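Local coordinates for MSHA biogenesis protein MshE (Vibrio cholerae, PDB 5HTL) that binds the bacterial second messenger cyclic di-GMP through its MshEN domain and probably takes part in building the MSHA pilus, at residues L54-A59 with L64-L69. Sequence-based numbering, arbitrary orientation.
With C2E (9,9'-[(2R,3R,3aS,5S,7aR,9R,10R,10aS,12S,14aR)-3,5,10,12-tetrahydroxy-5,12-dioxidooctahydro-2H,7H-difuro[3,2-d:3',2'-j][1,3,7,9,2,8]tetraoxadiphosphacyclododecine-2,9-diyl]bis(2-amino-1,9-dihydro-6H-purin-6-one)), chain C.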
# COMPACT_ATOMS: atom_id res chain seq x y z
N LEU A 54 -6.34 -6.78 -15.31
CA LEU A 54 -5.21 -5.89 -15.06
C LEU A 54 -5.37 -5.10 -13.75
O LEU A 54 -4.43 -5.02 -12.96
CB LEU A 54 -4.98 -4.95 -16.24
CG LEU A 54 -3.85 -3.92 -16.06
CD1 LEU A 54 -2.52 -4.64 -15.77
CD2 LEU A 54 -3.74 -3.00 -17.28
N LEU A 55 -6.56 -4.54 -13.54
CA LEU A 55 -6.89 -3.82 -12.32
C LEU A 55 -6.63 -4.68 -11.08
O LEU A 55 -5.93 -4.27 -10.13
CB LEU A 55 -8.36 -3.41 -12.37
CG LEU A 55 -9.01 -2.68 -11.20
CD1 LEU A 55 -8.72 -1.20 -11.27
CD2 LEU A 55 -10.50 -2.91 -11.21
N ASN A 56 -7.17 -5.90 -11.10
CA ASN A 56 -7.06 -6.79 -9.96
C ASN A 56 -5.62 -7.23 -9.67
O ASN A 56 -5.22 -7.35 -8.51
CB ASN A 56 -7.96 -8.01 -10.15
CG ASN A 56 -9.44 -7.67 -10.08
OD1 ASN A 56 -9.84 -6.72 -9.41
ND2 ASN A 56 -10.26 -8.45 -10.78
N PHE A 57 -4.84 -7.48 -10.72
CA PHE A 57 -3.47 -7.94 -10.51
C PHE A 57 -2.45 -6.83 -10.26
O PHE A 57 -1.46 -7.07 -9.57
CB PHE A 57 -3.06 -8.94 -11.60
CG PHE A 57 -3.78 -10.23 -11.47
CD1 PHE A 57 -3.39 -11.15 -10.52
CD2 PHE A 57 -4.89 -10.50 -12.23
CE1 PHE A 57 -4.06 -12.34 -10.37
CE2 PHE A 57 -5.58 -11.69 -12.08
CZ PHE A 57 -5.16 -12.60 -11.14
N LEU A 58 -2.71 -5.63 -10.76
CA LEU A 58 -1.94 -4.46 -10.33
C LEU A 58 -2.16 -4.26 -8.83
O LEU A 58 -1.21 -4.01 -8.08
CB LEU A 58 -2.37 -3.21 -11.10
CG LEU A 58 -1.79 -3.06 -12.50
CD1 LEU A 58 -2.40 -1.84 -13.20
CD2 LEU A 58 -0.28 -2.95 -12.45
N ALA A 59 -3.40 -4.39 -8.39
CA ALA A 59 -3.71 -4.27 -6.96
C ALA A 59 -2.94 -5.31 -6.15
O ALA A 59 -2.35 -5.00 -5.11
CB ALA A 59 -5.20 -4.38 -6.72
N LEU A 64 -2.41 -3.42 -2.53
CA LEU A 64 -3.42 -2.43 -2.18
C LEU A 64 -4.77 -2.95 -2.61
O LEU A 64 -4.86 -3.88 -3.41
CB LEU A 64 -3.09 -1.06 -2.76
CG LEU A 64 -2.80 -0.95 -4.25
CD1 LEU A 64 -4.08 -1.00 -5.09
CD2 LEU A 64 -1.98 0.32 -4.56
N PRO A 65 -5.84 -2.36 -2.07
CA PRO A 65 -7.15 -2.87 -2.47
C PRO A 65 -7.74 -2.17 -3.68
O PRO A 65 -7.47 -0.99 -3.94
CB PRO A 65 -8.02 -2.56 -1.25
CG PRO A 65 -7.39 -1.40 -0.62
CD PRO A 65 -5.92 -1.47 -0.91
N VAL A 66 -8.58 -2.91 -4.41
CA VAL A 66 -9.47 -2.33 -5.40
C VAL A 66 -10.72 -1.85 -4.68
O VAL A 66 -11.26 -2.56 -3.83
CB VAL A 66 -9.90 -3.40 -6.43
CG1 VAL A 66 -10.85 -2.80 -7.45
CG2 VAL A 66 -8.70 -4.01 -7.12
N ILE A 67 -11.17 -0.64 -4.98
CA ILE A 67 -12.46 -0.20 -4.45
C ILE A 67 -13.49 -0.03 -5.54
O ILE A 67 -13.15 0.20 -6.71
CB ILE A 67 -12.35 1.13 -3.63
CG1 ILE A 67 -11.84 2.28 -4.50
CG2 ILE A 67 -11.47 0.90 -2.40
CD1 ILE A 67 -12.12 3.65 -3.89
N ASP A 68 -14.75 -0.18 -5.16
CA ASP A 68 -15.85 0.19 -6.03
C ASP A 68 -16.22 1.62 -5.68
O ASP A 68 -17.01 1.88 -4.77
CB ASP A 68 -17.05 -0.73 -5.79
CG ASP A 68 -18.23 -0.40 -6.68
OD1 ASP A 68 -18.17 0.61 -7.43
OD2 ASP A 68 -19.23 -1.14 -6.62
N LEU A 69 -15.65 2.56 -6.41
CA LEU A 69 -15.81 3.97 -6.10
C LEU A 69 -17.25 4.47 -6.33
O LEU A 69 -17.65 5.49 -5.78
CB LEU A 69 -14.78 4.77 -6.88
CG LEU A 69 -14.64 6.26 -6.59
CD1 LEU A 69 -14.45 6.53 -5.10
CD2 LEU A 69 -13.49 6.82 -7.41
P1 C2E C . 7.07 -4.12 -13.11
O2P C2E C . 5.97 -5.16 -13.12
O1P C2E C . 8.03 -4.30 -11.95
O5' C2E C . 7.83 -4.20 -14.49
C5' C2E C . 8.82 -3.32 -14.94
C4' C2E C . 9.17 -3.46 -16.34
O4' C2E C . 9.71 -4.73 -16.59
C3' C2E C . 7.97 -3.35 -17.24
O3' C2E C . 7.83 -2.02 -17.69
C2' C2E C . 8.19 -4.29 -18.24
O2' C2E C . 8.82 -3.67 -19.38
C1' C2E C . 9.07 -5.34 -17.67
N9 C2E C . 8.30 -6.43 -17.15
C8 C2E C . 7.19 -6.61 -16.43
N7 C2E C . 7.06 -7.94 -16.27
C5 C2E C . 8.10 -8.57 -16.89
C6 C2E C . 8.43 -9.93 -17.00
O6 C2E C . 7.64 -10.88 -16.45
N1 C2E C . 9.53 -10.28 -17.68
C2 C2E C . 10.30 -9.34 -18.23
N2 C2E C . 11.46 -9.78 -18.94
N3 C2E C . 10.03 -8.02 -18.14
C4 C2E C . 8.94 -7.60 -17.48
P11 C2E C . 6.39 -1.37 -17.87
O21 C2E C . 6.52 -0.02 -18.56
O11 C2E C . 5.59 -2.27 -18.76
O5A C2E C . 5.61 -1.29 -16.52
C5A C2E C . 6.08 -0.52 -15.43
C4A C2E C . 5.48 -0.80 -14.15
O4A C2E C . 4.07 -0.39 -14.16
C3A C2E C . 5.44 -2.24 -13.83
O3A C2E C . 6.47 -2.66 -12.96
C2A C2E C . 4.12 -2.49 -13.23
O2A C2E C . 4.09 -2.34 -11.86
C1A C2E C . 3.22 -1.46 -13.82
N91 C2E C . 2.48 -1.79 -15.03
C81 C2E C . 2.81 -2.66 -16.01
N71 C2E C . 1.86 -2.63 -16.97
C51 C2E C . 0.93 -1.72 -16.61
C61 C2E C . -0.26 -1.24 -17.17
O61 C2E C . -0.73 -1.69 -18.39
N11 C2E C . -0.96 -0.31 -16.52
C21 C2E C . -0.55 0.16 -15.35
N21 C2E C . -1.36 1.14 -14.74
N31 C2E C . 0.59 -0.26 -14.77
C41 C2E C . 1.33 -1.20 -15.39
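Val66 lays its two methyl groups over the face of helix 51-62 formed by Leu55, Asn56 and Ala59, where the chain of this MshEN cyclic di-GMP receptor, having left the helix, passes its side in extended form and heads away toward the sheet. With CG1 anti to the backbone N (chi1 179°), the branches divide the helix surface between them. CG1 lies 3.8 Å from Leu55 CD2, the two side chains meeting at a slant. CG2 sits 3.5 Å from Ala59 CB, one helical turn further on. The same CG2 also faces the amide of Asn56, whose OD1 comes within 3.7 Å at the exposed border of the patch; the two side chains run nearly at right angles there, in a contact without a hydrogen bond.

Toward the C-terminal end of the helix, Ala59 meets Leu64 by backbone and side chain alike. Leu64 N donates to Ala59 O (3.0 Å) in an almost straight bond, 171° at the hydrogen. Leu64 CD1 packs 3.9 Å from Ala59 CB, against the same residue that accepts the bond. Ile131 of strand 126-131 touches Leu55, Leu64 and Val66, and its backbone bonds to Pro65 and Ile67, so the extended chain 64-69 joins the helix to the sheet.

Leu54 and Leu58 of the helix meet one guanine of cyclic di-GMP; Leu64 and Pro65, in the loop, touch a second molecule of the ligand. Leu58 lays both methyls over one face of its guanine, CD1 3.5 Å from C21 of C2E and CD2 3.7 Å from N31 of C2E; Leu54 CD2 lies on the same side of the base, toward its carbonyl end, 3.5 Å from O61 of C2E.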